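Local coordinates for class II aldolase/adducin domain protein (Pseudomonas syringae pv. phaseolicola 1448A, PDB 3OCR) that is of uncertain function but belongs to the class II aldolase/adducin family, so it may act as a metal-dependent lyase or a related enzyme, at residues Val125-Thr130 against Arg188-Leu193. Sequence-based numbering, arbitrary orientation.
Sequences VLHTHT and RNHGLL
L192 O is gripped by two donors from 125-130. T128 N reaches it at 2.9 Å in a nearly straight antiparallel sheet bond, while H127 ND1, also 2.9 Å from L192 O, approaches from above the carbonyl plane with a more bent N-H···O angle of 143°. T128 O returns the backbone bond to L192 N, closing the pair. CG of H127 lies anti to the backbone N (chi1 169°), which brings the imidazole, on the L193 side of the sheet, to the carbonyl oxygen of L192; the ND1 bond then fixes the ring's rotation and points NE2 at the other histidines.

There H127 NE2 lies 2.9 Å from H129 NE2, and H190 NE2 is 3.1 Å from H129 NE2. The edge of H127 meets the face of H190 in an offset edge-to-face pair (planes at 76°), whereas H129 and H190 meet rim to rim. The converging NE2 atoms are consistent with the three-histidine metal site of class II aldolases, which would explain the residue type. H129 ND1 is hydrogen-bonded to D52, which helps orient the ring and would be second-shell if a metal were bound. Q148 of a neighbouring subunit packs on H129 and H190.

G191 suits its unusual backbone angles and its approach to T128 O (CA 3.5 Å away), where a CB would run into T128 O and crowd the H129 ring. Beyond the polar cluster, branched aliphatic residues fill the interior: V125 CG1 touches L193 CD1 at 3.9 Å.

H190 and G191 form a classic bulge opposite L187. Strands 58-61 and 184-187 flank the pair; V125 and L193 pack against helix 110-118, L126 and T128 against helix 199-219.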
ATOM      1  N   VAL A 125      24.601 -12.857  -6.365  1.00 23.52           N
ATOM      2  CA  VAL A 125      24.654 -11.449  -5.949  1.00 23.07           C
ATOM      3  C   VAL A 125      23.372 -10.763  -6.416  1.00 22.71           C
ATOM      4  O   VAL A 125      23.073 -10.733  -7.621  1.00 23.63           O
ATOM      5  CB  VAL A 125      25.903 -10.709  -6.493  1.00 23.10           C
ATOM      6  CG1 VAL A 125      25.906  -9.209  -6.054  1.00 22.77           C
ATOM      7  CG2 VAL A 125      27.204 -11.415  -6.032  1.00 23.83           C
ATOM      8  N   LEU A 126      22.623 -10.235  -5.458  1.00 21.87           N
ATOM      9  CA  LEU A 126      21.353  -9.566  -5.710  1.00 21.42           C
ATOM     10  C   LEU A 126      21.421  -8.093  -5.428  1.00 22.28           C
ATOM     11  O   LEU A 126      21.921  -7.665  -4.383  1.00 22.37           O
ATOM     12  CB  LEU A 126      20.280 -10.173  -4.819  1.00 21.88           C
ATOM     13  CG  LEU A 126      20.185 -11.710  -4.775  1.00 22.66           C
ATOM     14  CD1 LEU A 126      19.099 -12.158  -3.803  1.00 22.65           C
ATOM     15  CD2 LEU A 126      19.975 -12.332  -6.144  1.00 22.04           C
ATOM     16  N   HIS A 127      20.867  -7.289  -6.324  1.00 23.18           N
ATOM     17  CA  HIS A 127      20.824  -5.875  -6.045  1.00 24.39           C
ATOM     18  C   HIS A 127      19.415  -5.345  -6.282  1.00 23.94           C
ATOM     19  O   HIS A 127      18.825  -5.646  -7.312  1.00 24.25           O
ATOM     20  CB  HIS A 127      21.846  -5.135  -6.918  1.00 25.27           C
ATOM     21  CG  HIS A 127      21.680  -3.655  -6.881  1.00 29.21           C
ATOM     22  ND1 HIS A 127      21.695  -2.936  -5.704  1.00 31.80           N
ATOM     23  CD2 HIS A 127      21.448  -2.761  -7.870  1.00 32.59           C
ATOM     24  CE1 HIS A 127      21.506  -1.657  -5.974  1.00 33.13           C
ATOM     25  NE2 HIS A 127      21.355  -1.524  -7.280  1.00 34.92           N
ATOM     26  N   THR A 128      18.855  -4.595  -5.333  1.00 23.21           N
ATOM     27  CA  THR A 128      17.483  -4.051  -5.531  1.00 22.50           C
ATOM     28  C   THR A 128      17.374  -2.552  -5.296  1.00 22.44           C
ATOM     29  O   THR A 128      18.215  -1.939  -4.591  1.00 22.20           O
ATOM     30  CB  THR A 128      16.387  -4.750  -4.651  1.00 22.29           C
ATOM     31  OG1 THR A 128      16.728  -4.605  -3.282  1.00 23.29           O
ATOM     32  CG2 THR A 128      16.228  -6.260  -4.964  1.00 21.65           C
ATOM     33  N   HIS A 129      16.322  -1.977  -5.899  1.00 22.88           N
ATOM     34  CA  HIS A 129      15.973  -0.571  -5.735  1.00 23.53           C
ATOM     35  C   HIS A 129      14.535  -0.459  -5.271  1.00 22.79           C
ATOM     36  O   HIS A 129      13.674  -0.038  -6.041  1.00 24.81           O
ATOM     37  CB  HIS A 129      16.044   0.174  -7.063  1.00 24.26           C
ATOM     38  CG  HIS A 129      17.425   0.411  -7.582  1.00 27.46           C
ATOM     39  ND1 HIS A 129      17.648   0.869  -8.864  1.00 31.58           N
ATOM     40  CD2 HIS A 129      18.644   0.281  -7.008  1.00 30.44           C
ATOM     41  CE1 HIS A 129      18.948   0.994  -9.063  1.00 32.55           C
ATOM     42  NE2 HIS A 129      19.574   0.642  -7.954  1.00 32.64           N
ATOM     43  N   THR A 130      14.251  -0.836  -4.038  1.00 21.80           N
ATOM     44  CA  THR A 130      12.893  -0.782  -3.520  1.00 20.20           C
ATOM     45  C   THR A 130      12.689   0.524  -2.795  1.00 20.21           C
ATOM     46  O   THR A 130      13.661   1.137  -2.350  1.00 20.02           O
ATOM     47  CB  THR A 130      12.634  -1.928  -2.482  1.00 21.14           C
ATOM     48  OG1 THR A 130      13.514  -1.764  -1.344  1.00 22.03           O
ATOM     49  CG2 THR A 130      12.828  -3.291  -3.133  1.00 19.64           C
ATOM     50  N   ARG A 188      24.560   3.310  -0.007  1.00 21.28           N
ATOM     51  CA  ARG A 188      23.933   4.529   0.438  1.00 21.57           C
ATOM     52  C   ARG A 188      23.378   5.331  -0.743  1.00 21.30           C
ATOM     53  O   ARG A 188      24.020   5.430  -1.806  1.00 21.72           O
ATOM     54  CB  ARG A 188      24.920   5.420   1.252  1.00 22.14           C
ATOM     55  CG  ARG A 188      25.414   4.841   2.572  1.00 23.31           C
ATOM     56  CD  ARG A 188      26.123   5.962   3.328  1.00 27.79           C
ATOM     57  NE  ARG A 188      26.939   5.489   4.439  1.00 30.72           N
ATOM     58  CZ  ARG A 188      26.509   5.324   5.684  1.00 34.14           C
ATOM     59  NH1 ARG A 188      25.242   5.575   6.013  1.00 34.68           N
ATOM     60  NH2 ARG A 188      27.362   4.900   6.615  1.00 37.51           N
ATOM     61  N   ASN A 189      22.191   5.896  -0.520  1.00 21.65           N
ATOM     62  CA  ASN A 189      21.404   6.654  -1.486  1.00 22.58           C
ATOM     63  C   ASN A 189      21.148   5.858  -2.751  1.00 22.77           C
ATOM     64  O   ASN A 189      21.015   6.429  -3.822  1.00 24.24           O
ATOM     65  CB  ASN A 189      22.107   7.954  -1.859  1.00 22.60           C
ATOM     66  CG  ASN A 189      22.445   8.789  -0.638  1.00 24.05           C
ATOM     67  OD1 ASN A 189      23.592   8.801  -0.221  1.00 27.16           O
ATOM     68  ND2 ASN A 189      21.441   9.458  -0.038  1.00 21.38           N
ATOM     69  N   HIS A 190      21.145   4.545  -2.663  1.00 23.06           N
ATOM     70  CA  HIS A 190      21.159   3.815  -3.918  1.00 24.11           C
ATOM     71  C   HIS A 190      20.274   2.596  -3.833  1.00 24.51           C
ATOM     72  O   HIS A 190      19.406   2.429  -4.693  1.00 27.08           O
ATOM     73  CB  HIS A 190      22.626   3.516  -4.339  1.00 23.88           C
ATOM     74  CG  HIS A 190      22.764   2.761  -5.631  1.00 24.92           C
ATOM     75  ND1 HIS A 190      23.985   2.354  -6.125  1.00 25.27           N
ATOM     76  CD2 HIS A 190      21.836   2.322  -6.517  1.00 26.89           C
ATOM     77  CE1 HIS A 190      23.804   1.716  -7.270  1.00 27.58           C
ATOM     78  NE2 HIS A 190      22.506   1.672  -7.523  1.00 27.24           N
ATOM     79  N   GLY A 191      20.464   1.760  -2.809  1.00 24.27           N
ATOM     80  CA  GLY A 191      19.621   0.570  -2.585  1.00 23.14           C
ATOM     81  C   GLY A 191      20.345  -0.542  -1.806  1.00 22.95           C
ATOM     82  O   GLY A 191      21.240  -0.284  -0.966  1.00 21.59           O
ATOM     83  N   LEU A 192      19.961  -1.785  -2.066  1.00 22.44           N
ATOM     84  CA  LEU A 192      20.444  -2.888  -1.234  1.00 22.69           C
ATOM     85  C   LEU A 192      21.191  -3.912  -2.061  1.00 23.20           C
ATOM     86  O   LEU A 192      20.836  -4.159  -3.218  1.00 23.53           O
ATOM     87  CB  LEU A 192      19.283  -3.576  -0.494  1.00 22.88           C
ATOM     88  CG  LEU A 192      18.272  -2.748   0.319  1.00 22.17           C
ATOM     89  CD1 LEU A 192      17.131  -3.666   0.746  1.00 22.27           C
ATOM     90  CD2 LEU A 192      18.910  -2.048   1.525  1.00 24.86           C
ATOM     91  N   LEU A 193      22.180  -4.540  -1.434  1.00 23.13           N
ATOM     92  CA  LEU A 193      22.910  -5.621  -2.040  1.00 23.57           C
ATOM     93  C   LEU A 193      23.084  -6.791  -1.064  1.00 23.57           C
ATOM     94  O   LEU A 193      23.490  -6.633   0.104  1.00 22.46           O
ATOM     95  CB  LEU A 193      24.252  -5.128  -2.597  1.00 23.53           C
ATOM     96  CG  LEU A 193      24.994  -6.151  -3.473  1.00 25.69           C
ATOM     97  CD1 LEU A 193      25.641  -5.520  -4.672  1.00 24.91           C
ATOM     98  CD2 LEU A 193      26.008  -6.950  -2.645  1.00 26.38           C
TER